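Local coordinates for protein putative platelet activating factor (Streptococcus pneumoniae, PDB 2HSJ) that is of unknown function but belongs to the GDSL-like lipase/acylhydrolase family of the SGNH clan and so probably hydrolyses ester bonds, at residues Lys19-Tyr24 with Arg66-Gly71; His26-Ser31 with Val61-Arg66; Glu46-Gln51 with Ala204-Leu209; Glu139-Ala144 with Leu186-Thr191; Arg148-Ile153 with Pro174-Leu179. All coordinates share one frame; numbering follows the deposited sequence.

Contact 1. Residues Lys19-Tyr24 with Arg66-Gly71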
# COMPACT_ATOMS: atom_id res chain seq x y z
N LYS D 19 16.58 -7.01 -21.95
CA LYS D 19 16.72 -7.41 -20.54
C LYS D 19 15.72 -6.68 -19.64
O LYS D 19 15.16 -7.27 -18.72
CB LYS D 19 18.14 -7.15 -20.04
CG LYS D 19 19.14 -8.16 -20.58
CD LYS D 19 20.60 -7.66 -20.48
CE LYS D 19 21.01 -7.27 -19.05
NZ LYS D 19 22.44 -6.78 -18.99
N ILE D 20 15.52 -5.39 -19.90
CA ILE D 20 14.58 -4.64 -19.07
C ILE D 20 13.15 -5.06 -19.35
O ILE D 20 12.35 -5.19 -18.43
CB ILE D 20 14.77 -3.12 -19.20
CG1 ILE D 20 16.17 -2.75 -18.69
CG2 ILE D 20 13.68 -2.39 -18.42
CD1 ILE D 20 16.67 -1.37 -19.16
N GLN D 21 12.83 -5.32 -20.62
CA GLN D 21 11.50 -5.83 -20.93
C GLN D 21 11.19 -7.16 -20.20
O GLN D 21 10.08 -7.37 -19.68
CB GLN D 21 11.37 -5.99 -22.44
CG GLN D 21 11.32 -4.66 -23.15
CD GLN D 21 11.57 -4.74 -24.64
OE1 GLN D 21 12.16 -5.71 -25.13
NE2 GLN D 21 11.14 -3.70 -25.37
N THR D 22 12.19 -8.04 -20.15
CA THR D 22 12.02 -9.31 -19.46
C THR D 22 11.79 -9.10 -17.96
O THR D 22 10.91 -9.71 -17.34
CB THR D 22 13.25 -10.20 -19.72
OG1 THR D 22 13.28 -10.53 -21.12
CG2 THR D 22 13.19 -11.47 -18.85
N LYS D 23 12.58 -8.20 -17.40
CA LYS D 23 12.47 -7.82 -15.99
C LYS D 23 11.06 -7.31 -15.70
O LYS D 23 10.39 -7.78 -14.76
CB LYS D 23 13.50 -6.73 -15.70
CG LYS D 23 13.58 -6.31 -14.22
CD LYS D 23 14.47 -5.12 -13.99
CE LYS D 23 14.78 -4.93 -12.49
NZ LYS D 23 15.56 -3.65 -12.24
N TYR D 24 10.58 -6.38 -16.52
CA TYR D 24 9.25 -5.83 -16.29
C TYR D 24 8.15 -6.89 -16.45
O TYR D 24 7.20 -6.91 -15.67
CB TYR D 24 9.01 -4.73 -17.30
CG TYR D 24 9.74 -3.43 -17.01
CD1 TYR D 24 10.39 -3.19 -15.78
CD2 TYR D 24 9.77 -2.41 -17.97
CE1 TYR D 24 11.04 -1.95 -15.52
CE2 TYR D 24 10.41 -1.20 -17.73
CZ TYR D 24 11.03 -0.96 -16.51
OH TYR D 24 11.66 0.26 -16.28
N ARG D 66 15.47 3.03 -21.40
CA ARG D 66 16.41 3.87 -22.15
C ARG D 66 16.32 3.60 -23.64
O ARG D 66 16.11 2.47 -24.08
CB ARG D 66 17.83 3.61 -21.67
CG ARG D 66 18.32 2.18 -22.06
CD ARG D 66 19.47 1.70 -21.25
NE ARG D 66 19.08 1.41 -19.88
CZ ARG D 66 19.89 0.84 -19.02
NH1 ARG D 66 21.11 0.47 -19.42
NH2 ARG D 66 19.51 0.63 -17.78
N GLY D 67 16.46 4.67 -24.41
CA GLY D 67 16.51 4.58 -25.85
C GLY D 67 15.18 4.26 -26.53
O GLY D 67 15.16 4.03 -27.75
N TYR D 68 14.08 4.27 -25.78
CA TYR D 68 12.81 3.78 -26.36
C TYR D 68 12.27 4.78 -27.37
O TYR D 68 12.50 5.98 -27.25
CB TYR D 68 11.76 3.60 -25.28
CG TYR D 68 11.16 2.21 -25.16
CD1 TYR D 68 11.89 1.06 -25.47
CD2 TYR D 68 9.85 2.06 -24.65
CE1 TYR D 68 11.31 -0.23 -25.28
CE2 TYR D 68 9.30 0.81 -24.45
CZ TYR D 68 10.02 -0.31 -24.75
OH TYR D 68 9.46 -1.53 -24.56
N GLN D 69 11.56 4.24 -28.33
CA GLN D 69 10.88 5.00 -29.37
C GLN D 69 9.45 4.50 -29.39
O GLN D 69 9.17 3.42 -28.91
CB GLN D 69 11.49 4.74 -30.74
CG GLN D 69 12.92 5.18 -30.87
CD GLN D 69 13.53 4.68 -32.17
OE1 GLN D 69 14.55 4.01 -32.16
NE2 GLN D 69 12.90 5.00 -33.28
N THR D 70 8.57 5.27 -30.03
CA THR D 70 7.14 4.92 -30.04
C THR D 70 6.88 3.53 -30.62
O THR D 70 6.04 2.79 -30.14
CB THR D 70 6.26 5.98 -30.80
OG1 THR D 70 6.63 6.00 -32.19
CG2 THR D 70 6.41 7.40 -30.15
N GLY D 71 7.59 3.16 -31.68
CA GLY D 71 7.39 1.84 -32.28
C GLY D 71 7.76 0.68 -31.37
O GLY D 71 7.08 -0.35 -31.35
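Q21 reaches out from the long helix 3-30 and donates from its amide to the phenol of Y68, with Q21 NE2 and Y68 OH 2.9 Å apart and a fairly straight N-H...O angle of 163°. The phenol oxygen lies in the plane of the amide. NE2 comes in at the ring edge, and amide and ring planes are 64° apart. One helix position earlier, I20 lays its CD1 over one face of the R66 guanidinium, 3.7 Å from R66 NH2, the two side chains crossing at about a right angle. R66 is bent at chi3 (70°), which turns its end back toward the helix. Behind this first shell, E46 holds R66 NH2 in a salt bridge, and H80 is a second partner for Y68 OH. Along the backbone, G67 N bonds to S43 OG and Y68 O to N96 ND2. A loop tied to the serine of GDS and the asparagine of GTND is consistent with the oxyanion-hole side of an SGNH hydrolase site.

Contact 2. Residues His26-Ser31 with Val61-Arg66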
# COMPACT_ATOMS: atom_id res chain seq x y z
N HIS D 26 8.21 -9.99 -15.76
CA HIS D 26 8.13 -10.82 -14.57
C HIS D 26 7.63 -10.01 -13.36
O HIS D 26 6.80 -10.48 -12.59
CB HIS D 26 9.48 -11.46 -14.26
CG HIS D 26 9.40 -12.60 -13.27
ND1 HIS D 26 10.41 -13.53 -13.16
CD2 HIS D 26 8.43 -13.00 -12.40
CE1 HIS D 26 10.12 -14.41 -12.22
NE2 HIS D 26 8.92 -14.11 -11.74
N LEU D 27 8.12 -8.76 -13.21
CA LEU D 27 7.61 -7.95 -12.11
C LEU D 27 6.12 -7.69 -12.22
O LEU D 27 5.42 -7.57 -11.19
CB LEU D 27 8.34 -6.61 -12.06
CG LEU D 27 9.72 -6.63 -11.44
CD1 LEU D 27 10.32 -5.22 -11.62
CD2 LEU D 27 9.68 -7.03 -9.97
N ASN D 28 5.61 -7.56 -13.44
CA ASN D 28 4.18 -7.32 -13.62
C ASN D 28 3.34 -8.42 -12.95
O ASN D 28 2.19 -8.16 -12.54
CB ASN D 28 3.84 -7.30 -15.11
CG ASN D 28 4.35 -6.07 -15.81
OD1 ASN D 28 4.82 -5.13 -15.19
ND2 ASN D 28 4.24 -6.07 -17.13
N HIS D 29 3.91 -9.61 -12.82
CA HIS D 29 3.18 -10.74 -12.23
C HIS D 29 3.37 -10.88 -10.73
O HIS D 29 2.46 -11.32 -10.02
CB HIS D 29 3.62 -12.06 -12.86
CG HIS D 29 3.13 -12.24 -14.26
ND1 HIS D 29 1.80 -12.41 -14.57
CD2 HIS D 29 3.81 -12.31 -15.43
CE1 HIS D 29 1.67 -12.56 -15.88
NE2 HIS D 29 2.88 -12.51 -16.42
N ILE D 30 4.57 -10.53 -10.26
CA ILE D 30 4.87 -10.79 -8.85
C ILE D 30 4.98 -9.52 -7.99
O ILE D 30 5.17 -9.62 -6.78
CB ILE D 30 6.14 -11.67 -8.65
CG1 ILE D 30 7.45 -10.92 -9.01
CG2 ILE D 30 6.00 -13.02 -9.43
CD1 ILE D 30 8.70 -11.63 -8.46
N SER D 31 4.82 -8.36 -8.60
CA SER D 31 4.88 -7.13 -7.79
C SER D 31 3.93 -7.17 -6.58
O SER D 31 2.77 -7.65 -6.70
CB SER D 31 4.52 -5.93 -8.65
OG SER D 31 4.39 -4.78 -7.83
N VAL D 61 4.80 3.78 -10.37
CA VAL D 61 5.71 2.70 -10.77
C VAL D 61 6.39 3.03 -12.09
O VAL D 61 5.75 3.48 -13.05
CB VAL D 61 4.95 1.31 -10.84
CG1 VAL D 61 5.81 0.20 -11.42
CG2 VAL D 61 4.48 0.89 -9.46
N ASN D 62 7.70 2.76 -12.15
CA ASN D 62 8.50 3.09 -13.31
C ASN D 62 8.44 1.96 -14.31
O ASN D 62 8.83 0.82 -14.03
CB ASN D 62 9.95 3.27 -12.87
CG ASN D 62 10.74 4.08 -13.86
OD1 ASN D 62 10.69 3.83 -15.05
ND2 ASN D 62 11.46 5.11 -13.37
N ARG D 63 7.97 2.29 -15.52
CA ARG D 63 8.07 1.36 -16.63
C ARG D 63 8.74 2.07 -17.82
O ARG D 63 8.34 1.89 -18.97
CB ARG D 63 6.68 0.78 -16.99
CG ARG D 63 6.17 -0.30 -16.00
CD ARG D 63 7.03 -1.55 -16.12
NE ARG D 63 6.62 -2.68 -15.28
CZ ARG D 63 7.03 -2.83 -14.01
NH1 ARG D 63 7.81 -1.91 -13.43
NH2 ARG D 63 6.63 -3.91 -13.30
N GLY D 64 9.80 2.82 -17.54
CA GLY D 64 10.57 3.45 -18.62
C GLY D 64 11.74 2.58 -19.07
O GLY D 64 12.24 1.72 -18.32
N ILE D 65 12.18 2.80 -20.31
CA ILE D 65 13.32 2.07 -20.86
C ILE D 65 14.18 3.00 -21.71
O ILE D 65 13.68 3.66 -22.64
CB ILE D 65 12.89 0.86 -21.73
CG1 ILE D 65 12.02 -0.09 -20.91
CG2 ILE D 65 14.13 0.15 -22.32
CD1 ILE D 65 11.72 -1.44 -21.54
N ARG D 66 15.47 3.03 -21.40
CA ARG D 66 16.41 3.87 -22.15
C ARG D 66 16.32 3.60 -23.64
O ARG D 66 16.11 2.47 -24.08
CB ARG D 66 17.83 3.61 -21.67
CG ARG D 66 18.32 2.18 -22.06
CD ARG D 66 19.47 1.70 -21.25
NE ARG D 66 19.08 1.41 -19.88
CZ ARG D 66 19.89 0.84 -19.02
NH1 ARG D 66 21.11 0.47 -19.42
NH2 ARG D 66 19.51 0.63 -17.78
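R63 leaves its strand with CG beside the backbone N (chi1 -76°) and bends once, at chi2 (-68°); chi3 then runs straight to bring the guanidinium side-on to N28. Two nitrogens donate to one atom, R63 NE at 3.0 Å and R63 NH2 at 2.9 Å from N28 OD1. Amide and guanidinium are 16° from coplanar; NE sits in the carbonyl plane and NH2 is tilted from it. R63 NH2 also lies 3.4 Å from L27 CB, while R63 NH1 turns back to N62 O at 3.0 Å. The preceding residue, N62, accepts from G64 N through OD1 in an Asx turn. N28 ND2 bonds to A79 O, R63 makes a cation-pi contact with Y24, and E52 of the second subunit forms a salt bridge with R63 NH2. With a carboxylate from the neighbour and carbonyl oxygens along its edge, this buried arginine probably keeps its positive charge and ties the end of helix 3-30 to strand 60-64 at the subunit interface.

Contact 3. Residues Glu46-Gln51 with Ala204-Leu209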
# COMPACT_ATOMS: atom_id res chain seq x y z
N GLU D 46 12.99 6.19 -17.42
CA GLU D 46 13.76 5.16 -16.71
C GLU D 46 14.60 5.73 -15.57
O GLU D 46 14.71 5.14 -14.47
CB GLU D 46 14.68 4.35 -17.65
CG GLU D 46 15.26 3.17 -16.89
CD GLU D 46 16.31 2.39 -17.61
OE1 GLU D 46 16.36 2.37 -18.88
OE2 GLU D 46 17.13 1.75 -16.88
N TYR D 47 15.20 6.89 -15.84
CA TYR D 47 16.15 7.50 -14.90
C TYR D 47 15.50 8.47 -13.91
O TYR D 47 16.20 9.08 -13.05
CB TYR D 47 17.28 8.23 -15.63
CG TYR D 47 17.98 7.46 -16.73
CD1 TYR D 47 18.13 6.07 -16.66
CD2 TYR D 47 18.54 8.15 -17.81
CE1 TYR D 47 18.82 5.36 -17.70
CE2 TYR D 47 19.21 7.46 -18.82
CZ TYR D 47 19.33 6.08 -18.76
OH TYR D 47 20.00 5.44 -19.80
N TYR D 48 14.18 8.60 -13.98
CA TYR D 48 13.46 9.56 -13.15
C TYR D 48 13.41 9.08 -11.71
O TYR D 48 12.90 7.97 -11.44
CB TYR D 48 12.03 9.62 -13.69
CG TYR D 48 11.22 10.88 -13.35
CD1 TYR D 48 10.40 11.45 -14.32
CD2 TYR D 48 11.27 11.49 -12.09
CE1 TYR D 48 9.63 12.55 -14.06
CE2 TYR D 48 10.47 12.64 -11.79
CZ TYR D 48 9.69 13.18 -12.82
OH TYR D 48 8.89 14.30 -12.58
N PRO D 49 13.92 9.90 -10.76
CA PRO D 49 13.82 9.52 -9.33
C PRO D 49 12.46 9.82 -8.80
O PRO D 49 12.22 10.75 -8.05
CB PRO D 49 14.89 10.39 -8.64
CG PRO D 49 15.01 11.60 -9.53
CD PRO D 49 14.66 11.16 -10.96
N LEU D 50 11.51 8.97 -9.18
CA LEU D 50 10.11 9.22 -8.83
C LEU D 50 9.83 9.26 -7.33
O LEU D 50 9.12 10.14 -6.85
CB LEU D 50 9.23 8.17 -9.49
CG LEU D 50 9.24 8.21 -11.00
CD1 LEU D 50 8.67 6.89 -11.59
CD2 LEU D 50 8.45 9.38 -11.51
N GLN D 51 10.34 8.25 -6.63
CA GLN D 51 10.09 8.16 -5.18
C GLN D 51 10.58 9.40 -4.47
O GLN D 51 9.89 9.97 -3.64
CB GLN D 51 10.82 6.95 -4.61
CG GLN D 51 10.71 6.82 -3.12
CD GLN D 51 11.77 5.90 -2.58
OE1 GLN D 51 12.95 6.01 -2.92
NE2 GLN D 51 11.37 4.99 -1.70
N ALA D 204 12.18 20.30 -11.31
CA ALA D 204 11.32 21.28 -12.01
C ALA D 204 10.20 20.56 -12.76
O ALA D 204 9.05 21.02 -12.75
CB ALA D 204 12.16 22.10 -12.98
N LEU D 205 10.54 19.45 -13.42
CA LEU D 205 9.54 18.64 -14.12
C LEU D 205 8.48 18.14 -13.15
O LEU D 205 7.29 18.19 -13.43
CB LEU D 205 10.22 17.46 -14.85
CG LEU D 205 9.28 16.49 -15.62
CD1 LEU D 205 8.38 17.24 -16.64
CD2 LEU D 205 10.10 15.39 -16.28
N SER D 206 8.92 17.68 -11.97
CA SER D 206 8.00 17.17 -10.98
C SER D 206 7.03 18.24 -10.47
O SER D 206 5.83 17.98 -10.27
CB SER D 206 8.81 16.58 -9.82
OG SER D 206 9.61 15.51 -10.27
N LYS D 207 7.55 19.45 -10.27
CA LYS D 207 6.69 20.54 -9.82
C LYS D 207 5.62 20.84 -10.89
O LYS D 207 4.45 21.06 -10.56
CB LYS D 207 7.55 21.78 -9.57
CG LYS D 207 6.79 23.00 -9.09
CD LYS D 207 7.81 24.10 -8.76
CE LYS D 207 7.26 25.49 -9.03
NZ LYS D 207 6.62 26.12 -7.85
N SER D 208 6.01 20.79 -12.17
CA SER D 208 5.03 21.04 -13.23
C SER D 208 4.02 19.90 -13.35
O SER D 208 2.87 20.15 -13.73
CB SER D 208 5.71 21.27 -14.56
OG SER D 208 6.29 20.08 -15.04
N LEU D 209 4.41 18.66 -13.02
CA LEU D 209 3.51 17.48 -13.17
C LEU D 209 2.59 17.22 -11.99
O LEU D 209 1.61 16.49 -12.14
CB LEU D 209 4.31 16.19 -13.41
CG LEU D 209 5.06 16.10 -14.73
CD1 LEU D 209 5.91 14.83 -14.75
CD2 LEU D 209 4.08 16.12 -15.91
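Y48 stands in the turn between helices 43-46 and 50-54, just ahead of P49, the centre of an inverse gamma turn, and faces the L205, S206 and L209 side of helix 199-209. Its CG is anti to the backbone N (chi1 -159°), an extended setting that carries the ring across to the helix. There the phenol donates to the serine, with Y48 OH and S206 OG 2.7 Å apart and OG in the plane of the ring at its edge. Two leucines pack on the CE1 side of the ring's end: L205 CD2 lies 3.6 Å from Y48 CE1, and L209 CD1 is 3.7 Å from Y48 OH. On the tyrosine's own side, L50 CD2 sits 3.5 Å above one face of the ring, offset toward the rim. From helix 199-209, the ring of Y202 meets Y48 with planes about 45° apart. Further along the helix, S208 OG donates to L205 O at 2.7 Å, beside the regular bond that L209 N makes to the same carbonyl. S206 OG passes its own hydrogen to Y202 O one turn earlier. A short relay of hydrogen bonds thus runs from tyrosine through serine to a backbone carbonyl, giving both buried hydroxyls a partner in an otherwise largely apolar contact.

Contact 4. Residues Glu139-Ala144 with Leu186-Thr191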
# COMPACT_ATOMS: atom_id res chain seq x y z
N GLU D 139 26.62 24.45 -28.39
CA GLU D 139 27.58 23.59 -29.09
C GLU D 139 28.13 22.43 -28.23
O GLU D 139 28.32 21.31 -28.72
CB GLU D 139 28.73 24.43 -29.67
CG GLU D 139 29.59 23.67 -30.67
CD GLU D 139 30.94 24.34 -30.98
OE1 GLU D 139 31.11 25.57 -30.74
OE2 GLU D 139 31.83 23.62 -31.48
N GLU D 140 28.37 22.70 -26.95
CA GLU D 140 28.95 21.70 -26.04
C GLU D 140 28.10 20.44 -25.84
O GLU D 140 28.60 19.43 -25.36
CB GLU D 140 29.25 22.33 -24.67
CG GLU D 140 28.02 22.83 -23.93
CD GLU D 140 28.34 23.34 -22.53
OE1 GLU D 140 29.11 22.65 -21.81
OE2 GLU D 140 27.84 24.42 -22.16
N TYR D 141 26.82 20.51 -26.20
CA TYR D 141 25.89 19.40 -25.99
C TYR D 141 25.51 18.66 -27.27
O TYR D 141 24.63 17.79 -27.24
CB TYR D 141 24.60 19.90 -25.35
CG TYR D 141 24.75 20.54 -24.00
CD1 TYR D 141 25.41 19.90 -22.97
CD2 TYR D 141 24.17 21.78 -23.74
CE1 TYR D 141 25.52 20.49 -21.70
CE2 TYR D 141 24.27 22.38 -22.50
CZ TYR D 141 24.94 21.73 -21.49
OH TYR D 141 25.03 22.33 -20.25
N GLN D 142 26.16 19.00 -28.37
CA GLN D 142 25.80 18.43 -29.68
C GLN D 142 25.84 16.89 -29.77
O GLN D 142 25.06 16.31 -30.52
CB GLN D 142 26.60 19.10 -30.81
CG GLN D 142 26.20 20.55 -31.05
CD GLN D 142 27.07 21.28 -32.08
OE1 GLN D 142 28.24 20.92 -32.30
NE2 GLN D 142 26.51 22.31 -32.70
N GLN D 143 26.71 16.25 -28.98
CA GLN D 143 26.89 14.78 -28.95
C GLN D 143 25.68 13.97 -28.48
O GLN D 143 25.45 12.85 -28.96
CB GLN D 143 28.09 14.41 -28.08
CG GLN D 143 29.42 14.92 -28.58
CD GLN D 143 30.58 14.47 -27.71
OE1 GLN D 143 30.65 14.79 -26.53
NE2 GLN D 143 31.49 13.72 -28.31
N ALA D 144 24.94 14.51 -27.52
CA ALA D 144 23.71 13.87 -27.04
C ALA D 144 22.51 14.41 -27.81
O ALA D 144 21.61 13.64 -28.16
CB ALA D 144 23.53 14.08 -25.55
N LEU D 186 16.30 24.07 -23.29
CA LEU D 186 16.34 23.40 -22.00
C LEU D 186 17.37 24.11 -21.11
O LEU D 186 18.54 24.22 -21.49
CB LEU D 186 16.76 21.94 -22.19
CG LEU D 186 16.94 21.06 -20.95
CD1 LEU D 186 15.64 20.96 -20.20
CD2 LEU D 186 17.38 19.70 -21.44
N LYS D 187 16.95 24.58 -19.93
CA LYS D 187 17.83 25.36 -19.05
C LYS D 187 19.12 24.61 -18.76
O LYS D 187 19.09 23.40 -18.47
CB LYS D 187 17.15 25.72 -17.71
CG LYS D 187 15.98 26.68 -17.82
CD LYS D 187 15.33 27.06 -16.48
CE LYS D 187 16.36 27.39 -15.40
NZ LYS D 187 15.74 28.02 -14.16
N LYS D 188 20.24 25.33 -18.79
CA LYS D 188 21.52 24.69 -18.51
C LYS D 188 21.47 23.94 -17.17
O LYS D 188 21.93 22.79 -17.07
CB LYS D 188 22.68 25.70 -18.56
CG LYS D 188 24.05 25.03 -18.58
CD LYS D 188 25.04 25.79 -19.44
CE LYS D 188 26.44 25.28 -19.21
NZ LYS D 188 26.98 25.84 -17.93
N GLU D 189 20.89 24.55 -16.13
CA GLU D 189 20.87 23.90 -14.83
C GLU D 189 20.02 22.63 -14.80
O GLU D 189 20.18 21.83 -13.90
CB GLU D 189 20.42 24.82 -13.70
CG GLU D 189 19.01 25.27 -13.78
CD GLU D 189 18.45 25.71 -12.41
OE1 GLU D 189 18.64 24.98 -11.40
OE2 GLU D 189 17.83 26.79 -12.37
N TYR D 190 19.12 22.48 -15.78
CA TYR D 190 18.17 21.37 -15.80
C TYR D 190 18.68 20.17 -16.58
O TYR D 190 17.98 19.16 -16.65
CB TYR D 190 16.83 21.85 -16.41
CG TYR D 190 16.00 22.79 -15.56
CD1 TYR D 190 16.35 23.07 -14.25
CD2 TYR D 190 14.88 23.41 -16.10
CE1 TYR D 190 15.57 23.94 -13.47
CE2 TYR D 190 14.11 24.24 -15.35
CZ TYR D 190 14.46 24.52 -14.05
OH TYR D 190 13.63 25.37 -13.35
N THR D 191 19.88 20.28 -17.15
CA THR D 191 20.41 19.23 -18.03
C THR D 191 21.80 18.72 -17.62
O THR D 191 22.59 19.47 -17.06
CB THR D 191 20.37 19.64 -19.51
OG1 THR D 191 20.61 18.50 -20.35
CG2 THR D 191 21.42 20.70 -19.82
O HOH W 1 24.67 21.31 -17.73
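Y141 and E140, at the end of the 3-10 turn 139-141 that leads into helix 142-145, face K188 of a second 3-10 turn, 188-190, and T191 just after it; both belong to loops of the GDSL-family fold. The polar link is indirect. One water lies 2.7 Å from Y141 OH and donates to T191 O at 2.9 Å, bridging the phenol to the backbone of the opposite loop. Packing does the rest: the aliphatic chain of K188 crosses the end of the tyrosine at about a right angle, with K188 CG 3.3 Å from Y141 OH, and T191 CG2 lies 4.0 Å from the same oxygen. The charges engage loosely. E140 OE2 rests 3.4 Å from K188 CE, whereas the ammonium NZ stays 4.5 Å from OE2, beyond a salt bridge; the carboxylate has R138 as its salt-bridge partner instead. T191 OG1 is tied to H196 O and G194 N, so its segment is held to the DGLH sequence that in SGNH hydrolases usually supplies the catalytic aspartate and histidine. E140 takes chi1 63°, folding its chain back on the neighbouring tyrosine, and its CG lies 3.8 Å above the Y141 ring, over the centre.

Contact 5. Residues Arg148-Ile153 with Pro174-Leu179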
# COMPACT_ATOMS: atom_id res chain seq x y z
N ARG D 148 18.15 16.52 -32.98
CA ARG D 148 16.98 17.13 -32.34
C ARG D 148 17.12 18.64 -32.37
O ARG D 148 18.24 19.19 -32.28
CB ARG D 148 16.88 16.66 -30.90
CG ARG D 148 16.74 15.17 -30.73
CD ARG D 148 16.88 14.80 -29.24
NE ARG D 148 16.84 13.35 -29.05
CZ ARG D 148 17.84 12.53 -29.34
NH1 ARG D 148 18.99 13.00 -29.86
NH2 ARG D 148 17.72 11.24 -29.13
N SER D 149 15.98 19.33 -32.48
CA SER D 149 15.95 20.80 -32.36
C SER D 149 14.66 21.14 -31.68
O SER D 149 13.70 20.36 -31.72
CB SER D 149 15.99 21.48 -33.73
OG SER D 149 14.76 21.35 -34.42
N ASN D 150 14.62 22.31 -31.03
CA ASN D 150 13.42 22.72 -30.33
C ASN D 150 12.29 23.09 -31.28
O ASN D 150 11.12 22.99 -30.90
CB ASN D 150 13.74 23.82 -29.31
CG ASN D 150 14.56 23.30 -28.14
OD1 ASN D 150 14.16 22.32 -27.50
ND2 ASN D 150 15.72 23.93 -27.87
N GLU D 151 12.62 23.48 -32.52
CA GLU D 151 11.56 23.71 -33.52
C GLU D 151 10.86 22.40 -33.91
O GLU D 151 9.63 22.36 -33.99
CB GLU D 151 12.09 24.44 -34.76
CG GLU D 151 12.90 25.71 -34.44
CD GLU D 151 14.41 25.43 -34.34
OE1 GLU D 151 15.08 25.71 -35.36
OE2 GLU D 151 14.92 24.92 -33.30
N LYS D 152 11.63 21.33 -34.11
CA LYS D 152 11.06 20.00 -34.40
C LYS D 152 10.23 19.54 -33.21
O LYS D 152 9.09 19.08 -33.37
CB LYS D 152 12.14 18.94 -34.64
CG LYS D 152 12.98 19.10 -35.89
CD LYS D 152 14.21 18.18 -35.81
CE LYS D 152 15.01 18.17 -37.13
NZ LYS D 152 16.06 17.08 -37.15
N ILE D 153 10.81 19.65 -32.01
CA ILE D 153 10.12 19.20 -30.79
C ILE D 153 8.78 19.94 -30.62
O ILE D 153 7.76 19.31 -30.36
CB ILE D 153 11.01 19.34 -29.54
CG1 ILE D 153 12.12 18.27 -29.61
CG2 ILE D 153 10.20 19.17 -28.27
CD1 ILE D 153 13.32 18.57 -28.76
N PRO D 174 1.42 20.04 -21.02
CA PRO D 174 2.44 20.95 -21.56
C PRO D 174 3.49 21.24 -20.51
O PRO D 174 3.28 22.06 -19.61
CB PRO D 174 1.61 22.20 -21.92
CG PRO D 174 0.46 22.17 -20.97
CD PRO D 174 0.19 20.75 -20.60
N VAL D 175 4.59 20.49 -20.56
CA VAL D 175 5.70 20.71 -19.62
C VAL D 175 6.93 21.33 -20.30
O VAL D 175 7.85 21.77 -19.63
CB VAL D 175 6.11 19.43 -18.85
CG1 VAL D 175 5.02 18.98 -17.91
CG2 VAL D 175 6.48 18.30 -19.77
N PHE D 176 6.94 21.33 -21.65
CA PHE D 176 8.04 21.90 -22.42
C PHE D 176 8.43 23.29 -21.90
O PHE D 176 9.59 23.52 -21.56
CB PHE D 176 7.63 21.95 -23.90
CG PHE D 176 8.66 22.56 -24.81
CD1 PHE D 176 9.48 21.74 -25.58
CD2 PHE D 176 8.80 23.94 -24.91
CE1 PHE D 176 10.43 22.29 -26.44
CE2 PHE D 176 9.75 24.51 -25.77
CZ PHE D 176 10.57 23.68 -26.53
N ASP D 177 7.46 24.19 -21.80
CA ASP D 177 7.77 25.57 -21.47
C ASP D 177 8.34 25.72 -20.05
O ASP D 177 9.14 26.63 -19.79
CB ASP D 177 6.55 26.47 -21.68
CG ASP D 177 6.16 26.62 -23.16
OD1 ASP D 177 7.03 26.50 -24.05
OD2 ASP D 177 4.97 26.92 -23.43
N CYS D 178 7.94 24.81 -19.16
CA CYS D 178 8.45 24.82 -17.77
C CYS D 178 9.94 24.55 -17.66
O CYS D 178 10.56 24.91 -16.66
CB CYS D 178 7.71 23.82 -16.89
SG CYS D 178 5.97 24.30 -16.62
N LEU D 179 10.51 23.90 -18.67
CA LEU D 179 11.90 23.48 -18.62
C LEU D 179 12.80 24.37 -19.47
O LEU D 179 14.02 24.20 -19.45
CB LEU D 179 12.06 22.00 -19.04
CG LEU D 179 11.31 21.00 -18.16
CD1 LEU D 179 11.63 19.60 -18.66
CD2 LEU D 179 11.66 21.19 -16.70
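F176, on the short helical turn that follows the last strand, 170-173, packs on I153 and N150 in the first turn of helix 150-164. With chi1 at 178° the phenyl ring is pushed straight out from the turn, opposite its own amide nitrogen. I153 CG2 comes closest, 3.6 Å from F176 CE1 and 3.8 Å from F176 CD1; that methyl approaches the ring obliquely. N150 brings OD1 to 3.9 Å from F176 CE1 and turns its amide almost perpendicular to the ring, the planes 83° apart. This is van der Waals contact, since the N150 amide spends its polar ends elsewhere: ND2 bonds to V135 O, and OD1 is also hydrogen-bonded outside this contact. Helix 150-164 is the connecting helix of the beta-alpha-beta crossover from strand 126-130 to strand 170-173, two parallel neighbours in the sheet, so F176 packs back onto the helix from just beyond the second strand. S149 is the N-cap of that helix: its OG accepts from K152 N at 3.1 Å, with an N-H...O angle of 165°, I153 N closes the first backbone bond to S149 O at 3.0 Å, and N150 N is held by E137. At the F176 end, S131 OG bonds to the backbone nitrogens of both V175 and F176, linking the start of the turn to the end of strand 126-130.

Overall arrangement
Contacts 1 and 2 share R66 and both fasten helix 3-30, their centres 10 Å apart; Y24 OH joins them, 2.6 Å from G64 O. Contact 3 meets both through the salt bridge between R66 NH2 and E46 OE2 (2.8 Å), and it touches the second subunit, as does contact 2. Contacts 4 and 5 lie together on the far side of the chain from contact 2, joined where K187 N is 3.0 Å from L179 O. Helix 199-209 ties contact 3 to both of them, through A204 on Y190 and S208 on V175. L209 in contact 3 is about 10 Å from a magnesium ion. Contacts 1 and 4 approach the probable active site from the G67 and H196 sides, their nearest atoms about 11 Å apart.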